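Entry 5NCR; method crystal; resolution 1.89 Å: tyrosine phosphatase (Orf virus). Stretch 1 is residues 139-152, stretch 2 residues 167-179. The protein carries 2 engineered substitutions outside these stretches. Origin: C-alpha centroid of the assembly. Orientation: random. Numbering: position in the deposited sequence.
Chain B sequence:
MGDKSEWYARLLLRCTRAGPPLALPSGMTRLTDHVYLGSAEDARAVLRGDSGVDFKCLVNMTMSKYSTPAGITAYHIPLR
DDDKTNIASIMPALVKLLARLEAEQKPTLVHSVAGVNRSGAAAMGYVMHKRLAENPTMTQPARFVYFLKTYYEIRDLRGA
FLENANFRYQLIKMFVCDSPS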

# COMPACT_ATOMS: atom_id res chain seq x y z
N THR B 139 11.75 -4.99 -9.96
CA THR B 139 10.49 -4.93 -10.75
C THR B 139 9.61 -3.77 -10.30
O THR B 139 9.87 -3.20 -9.25
N GLN B 140 8.59 -3.41 -11.11
CA GLN B 140 7.67 -2.32 -10.78
C GLN B 140 6.92 -2.61 -9.44
O GLN B 140 7.00 -1.74 -8.58
N PRO B 141 6.32 -3.82 -9.20
CA PRO B 141 5.74 -4.09 -7.86
C PRO B 141 6.79 -3.99 -6.73
O PRO B 141 6.46 -3.52 -5.64
N ALA B 142 8.04 -4.47 -6.98
CA ALA B 142 9.13 -4.40 -5.99
C ALA B 142 9.46 -2.93 -5.66
O ALA B 142 9.55 -2.59 -4.49
N ARG B 143 9.53 -2.07 -6.70
CA ARG B 143 9.77 -0.64 -6.58
C ARG B 143 8.63 -0.01 -5.79
O ARG B 143 8.89 0.83 -4.93
N PHE B 144 7.37 -0.43 -6.07
CA PHE B 144 6.14 0.03 -5.42
C PHE B 144 6.18 -0.20 -3.92
O PHE B 144 5.95 0.71 -3.14
N VAL B 145 6.49 -1.43 -3.53
CA VAL B 145 6.57 -1.86 -2.13
C VAL B 145 7.79 -1.21 -1.43
O VAL B 145 7.69 -0.83 -0.26
N TYR B 146 8.92 -1.09 -2.13
CA TYR B 146 10.10 -0.47 -1.54
C TYR B 146 9.81 1.00 -1.25
O TYR B 146 10.21 1.47 -0.20
N PHE B 147 9.10 1.70 -2.17
CA PHE B 147 8.76 3.11 -1.99
C PHE B 147 7.87 3.24 -0.75
O PHE B 147 8.10 4.10 0.09
N LEU B 148 6.87 2.37 -0.64
CA LEU B 148 5.94 2.30 0.46
C LEU B 148 6.65 2.11 1.82
O LEU B 148 6.45 2.92 2.73
N LYS B 149 7.47 1.06 1.93
CA LYS B 149 8.21 0.69 3.14
C LYS B 149 9.17 1.83 3.54
O LYS B 149 9.18 2.21 4.70
N THR B 150 9.91 2.39 2.58
CA THR B 150 10.89 3.45 2.79
C THR B 150 10.23 4.75 3.23
O THR B 150 10.74 5.42 4.11
N TYR B 151 9.09 5.09 2.61
CA TYR B 151 8.33 6.29 2.94
C TYR B 151 7.91 6.24 4.43
O TYR B 151 8.09 7.23 5.15
N TYR B 152 7.32 5.11 4.86
CA TYR B 152 6.85 4.94 6.25
C TYR B 152 8.00 4.79 7.23
O TYR B 152 7.90 5.25 8.35
N PHE B 167 4.53 16.36 -4.94
CA PHE B 167 5.91 15.92 -4.96
C PHE B 167 5.97 14.40 -4.85
O PHE B 167 6.75 13.77 -5.55
N ARG B 168 5.18 13.83 -3.92
CA ARG B 168 5.15 12.39 -3.69
C ARG B 168 4.69 11.67 -4.96
O ARG B 168 5.27 10.66 -5.30
N TYR B 169 3.69 12.22 -5.67
CA TYR B 169 3.19 11.62 -6.90
C TYR B 169 4.29 11.68 -7.97
O TYR B 169 4.54 10.68 -8.64
N GLN B 170 4.96 12.85 -8.12
CA GLN B 170 6.05 13.01 -9.10
C GLN B 170 7.19 12.00 -8.84
O GLN B 170 7.76 11.46 -9.78
N LEU B 171 7.49 11.72 -7.57
CA LEU B 171 8.50 10.74 -7.16
C LEU B 171 8.04 9.32 -7.47
O LEU B 171 8.82 8.51 -7.96
N ILE B 172 6.76 9.02 -7.21
CA ILE B 172 6.18 7.71 -7.55
C ILE B 172 6.32 7.51 -9.06
O ILE B 172 6.83 6.48 -9.46
N LYS B 173 5.92 8.49 -9.87
CA LYS B 173 6.01 8.42 -11.35
C LYS B 173 7.42 8.12 -11.83
O LYS B 173 7.64 7.22 -12.63
N MET B 174 8.38 8.86 -11.29
CA MET B 174 9.78 8.74 -11.65
C MET B 174 10.46 7.43 -11.19
O MET B 174 11.19 6.84 -11.97
N PHE B 175 10.27 7.01 -9.93
CA PHE B 175 11.01 5.88 -9.36
C PHE B 175 10.22 4.58 -9.23
O PHE B 175 10.82 3.51 -9.02
N VAL B 176 8.92 4.64 -9.42
CA VAL B 176 8.11 3.41 -9.34
C VAL B 176 7.59 3.05 -10.70
O VAL B 176 7.80 1.93 -11.14
N CYS B 177 6.90 3.98 -11.35
CA CYS B 177 6.31 3.76 -12.66
C CYS B 177 7.35 3.60 -13.76
O CYS B 177 7.32 2.59 -14.47
N ASP B 178 8.24 4.59 -13.91
CA ASP B 178 9.29 4.55 -14.93
C ASP B 178 10.35 3.49 -14.55
O ASP B 178 10.63 3.32 -13.36
N SER B 179 10.85 2.74 -15.53
CA SER B 179 11.83 1.67 -15.31
C SER B 179 13.23 2.18 -14.93
O SER B 179 13.57 3.33 -15.18

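Helices 140-152 and 167-177 run roughly antiparallel, at 137°, with axes 8.7 Å apart at their closest, so the start of stretch 2 meets the end of stretch 1. Arg168 is the first residue of stretch 2 to point toward its neighbour. With chi1 and chi2 both t, its aliphatic portion lies against aromatic rings: Arg168 CD is 3.5 Å from Tyr151 CE1, and Arg168 CG is 4.2 Å from Phe147 CE1. Methylene groups suit this buried spot, while the guanidinium finds its hydrogen bonds elsewhere in the structure.

One turn on, Leu171 (m, t) also points toward stretch 1, and its CB meets the edge of the Phe147 ring, 3.9 Å from Phe147 CE2. Ile172 (m, t) covers one face of that ring; its CG1 lies 3.6 Å from Phe147 CZ in a CH-pi contact. Phe147, chi1 t, is thus a knob in the hole formed by Arg168, Leu171, Ile172 and Val176, a broad flat side chain well matched to aliphatic walls.

Past Phe175, whose ring leads away, Val176 (t) returns the favour, sitting among Gln140, Arg143, Phe144 and Phe147. Its branched side chain reaches two aromatic residues: Val176 CG1 is 3.8 Å from Phe144 CB, and Val176 CG2 is 3.7 Å from Phe147 CB.

The wider pi-type turn at 173-177 marks the helix end, where carbonyls become available to side chains. Arg143 (m, t, m) points toward stretch 2 and grips Val176 O with two hydrogen bonds, from Arg143 NE at 3.1 Å and Arg143 NH2 at 3.0 Å. The extended Gln140 (t, t) donates from NE2 to Cys177 O at 2.9 Å, although the Cys177 side chain itself points away. Finally, a water links the poorly ordered Ser179 to the guanidinium, 2.9 Å from Ser179 OG and accepting from Arg143 NH2 at 3.2 Å.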

# COMPACT_ATOMS: atom_id res chain seq x y z
CB THR B 139 9.71 -6.24 -10.67
OG1 THR B 139 9.23 -6.42 -9.33
CG2 THR B 139 10.52 -7.43 -11.14
CB GLN B 140 6.73 -1.99 -11.94
CG GLN B 140 5.91 -0.73 -11.75
CD GLN B 140 5.02 -0.49 -12.94
OE1 GLN B 140 4.05 -1.22 -13.16
NE2 GLN B 140 5.35 0.52 -13.75
CB PRO B 141 5.21 -5.52 -7.96
CG PRO B 141 5.22 -5.86 -9.37
CD PRO B 141 6.17 -5.00 -10.09
CB ALA B 142 10.35 -5.16 -6.47
CB ARG B 143 9.95 0.06 -7.96
CG ARG B 143 11.21 -0.39 -8.68
CD ARG B 143 11.62 0.44 -9.88
NE ARG B 143 10.57 0.60 -10.89
CZ ARG B 143 10.38 -0.18 -11.94
NH1 ARG B 143 11.13 -1.26 -12.11
NH2 ARG B 143 9.41 0.08 -12.81
CB PHE B 144 4.89 -0.64 -6.09
CG PHE B 144 3.54 -0.32 -5.47
CD1 PHE B 144 3.22 -0.74 -4.18
CD2 PHE B 144 2.58 0.38 -6.20
CE1 PHE B 144 1.97 -0.44 -3.62
CE2 PHE B 144 1.32 0.66 -5.64
CZ PHE B 144 1.03 0.25 -4.36
CB VAL B 145 6.58 -3.41 -2.03
CG1 VAL B 145 6.91 -3.87 -0.62
CG2 VAL B 145 5.24 -4.00 -2.48
CB TYR B 146 11.36 -0.65 -2.41
CG TYR B 146 12.60 -0.06 -1.76
CD1 TYR B 146 13.32 -0.78 -0.80
CD2 TYR B 146 13.00 1.24 -2.03
CE1 TYR B 146 14.42 -0.21 -0.14
CE2 TYR B 146 14.09 1.82 -1.37
CZ TYR B 146 14.79 1.09 -0.43
OH TYR B 146 15.87 1.68 0.20
CB PHE B 147 8.01 3.64 -3.22
CG PHE B 147 7.81 5.15 -3.21
CD1 PHE B 147 6.82 5.73 -2.42
CD2 PHE B 147 8.56 5.97 -4.04
CE1 PHE B 147 6.62 7.12 -2.42
CE2 PHE B 147 8.41 7.37 -4.00
CZ PHE B 147 7.41 7.93 -3.22
CB LEU B 148 4.92 1.18 0.20
CG LEU B 148 3.89 0.94 1.27
CD1 LEU B 148 3.04 2.20 1.55
CD2 LEU B 148 3.06 -0.23 0.92
CB LYS B 149 8.95 -0.64 2.90
CG LYS B 149 9.79 -1.18 4.05
CD LYS B 149 10.28 -2.61 3.71
CE LYS B 149 11.66 -2.95 4.22
NZ LYS B 149 11.64 -3.39 5.64
CB THR B 150 11.75 3.62 1.53
OG1 THR B 150 12.30 2.34 1.21
CG2 THR B 150 12.86 4.64 1.71
CB TYR B 151 7.08 6.40 2.04
CG TYR B 151 6.25 7.59 2.44
CD1 TYR B 151 6.63 8.87 2.07
CD2 TYR B 151 5.16 7.45 3.30
CE1 TYR B 151 5.93 9.99 2.51
CE2 TYR B 151 4.45 8.56 3.73
CZ TYR B 151 4.84 9.83 3.35
OH TYR B 151 4.13 10.92 3.75
CB TYR B 152 5.82 3.83 6.36
CG TYR B 152 4.45 4.34 5.96
CD1 TYR B 152 3.79 5.31 6.72
CD2 TYR B 152 3.85 3.92 4.78
CE1 TYR B 152 2.57 5.84 6.32
CE2 TYR B 152 2.61 4.44 4.38
CZ TYR B 152 1.98 5.40 5.16
OH TYR B 152 0.79 5.97 4.78
CB PHE B 167 6.70 16.53 -3.78
CG PHE B 167 6.97 18.02 -3.80
CD1 PHE B 167 6.57 18.80 -4.89
CD2 PHE B 167 7.64 18.64 -2.75
CE1 PHE B 167 6.81 20.19 -4.91
CE2 PHE B 167 7.88 20.02 -2.77
CZ PHE B 167 7.47 20.78 -3.85
CB ARG B 168 4.29 12.03 -2.48
CG ARG B 168 4.74 10.76 -1.74
CD ARG B 168 4.08 10.61 -0.38
NE ARG B 168 2.63 10.48 -0.50
CZ ARG B 168 1.76 11.43 -0.19
NH1 ARG B 168 2.18 12.60 0.28
NH2 ARG B 168 0.46 11.21 -0.34
CB TYR B 169 1.91 12.34 -7.40
CG TYR B 169 1.38 11.79 -8.71
CD1 TYR B 169 0.64 10.61 -8.75
CD2 TYR B 169 1.61 12.47 -9.91
CE1 TYR B 169 0.12 10.12 -9.96
CE2 TYR B 169 1.10 11.98 -11.12
CZ TYR B 169 0.37 10.80 -11.14
OH TYR B 169 -0.14 10.33 -12.32
CB GLN B 170 6.60 14.43 -9.10
CG GLN B 170 5.64 15.44 -9.70
CD GLN B 170 6.27 16.81 -9.70
OE1 GLN B 170 7.13 17.13 -10.51
NE2 GLN B 170 5.87 17.65 -8.80
CB LEU B 171 8.84 10.90 -5.67
CG LEU B 171 9.61 12.17 -5.28
CD1 LEU B 171 9.58 12.38 -3.80
CD2 LEU B 171 11.05 12.12 -5.73
CB ILE B 172 4.73 7.55 -7.04
CG1 ILE B 172 4.71 7.50 -5.49
CG2 ILE B 172 4.01 6.31 -7.65
CD1 ILE B 172 3.38 7.85 -4.84
CB LYS B 173 5.53 9.72 -12.02
CG LYS B 173 4.03 9.97 -12.00
CD LYS B 173 3.20 9.05 -12.88
CE LYS B 173 3.09 9.45 -14.34
NZ LYS B 173 2.17 8.53 -15.06
CB MET B 174 10.51 9.98 -11.10
CG MET B 174 11.99 10.01 -11.32
SD MET B 174 12.58 11.72 -11.17
CE MET B 174 12.24 12.28 -12.88
CB PHE B 175 11.66 6.25 -8.02
CG PHE B 175 12.66 7.37 -8.13
CD1 PHE B 175 13.94 7.13 -8.63
CD2 PHE B 175 12.34 8.65 -7.71
CE1 PHE B 175 14.88 8.17 -8.73
CE2 PHE B 175 13.28 9.69 -7.80
CZ PHE B 175 14.55 9.44 -8.28
CB VAL B 176 7.01 3.44 -8.25
CG1 VAL B 176 6.08 2.22 -8.33
CG2 VAL B 176 7.63 3.59 -6.86
CB CYS B 177 5.31 4.86 -13.00
SG CYS B 177 3.94 4.99 -11.82
CB ASP B 178 9.93 5.94 -15.13
CG ASP B 178 8.98 7.08 -15.49
OD1 ASP B 178 7.80 6.79 -15.80
OD2 ASP B 178 9.43 8.26 -15.47
CB SER B 179 11.89 0.74 -16.52
OG SER B 179 10.63 0.12 -16.74
O HOH W 1 9.27 -1.93 -15.27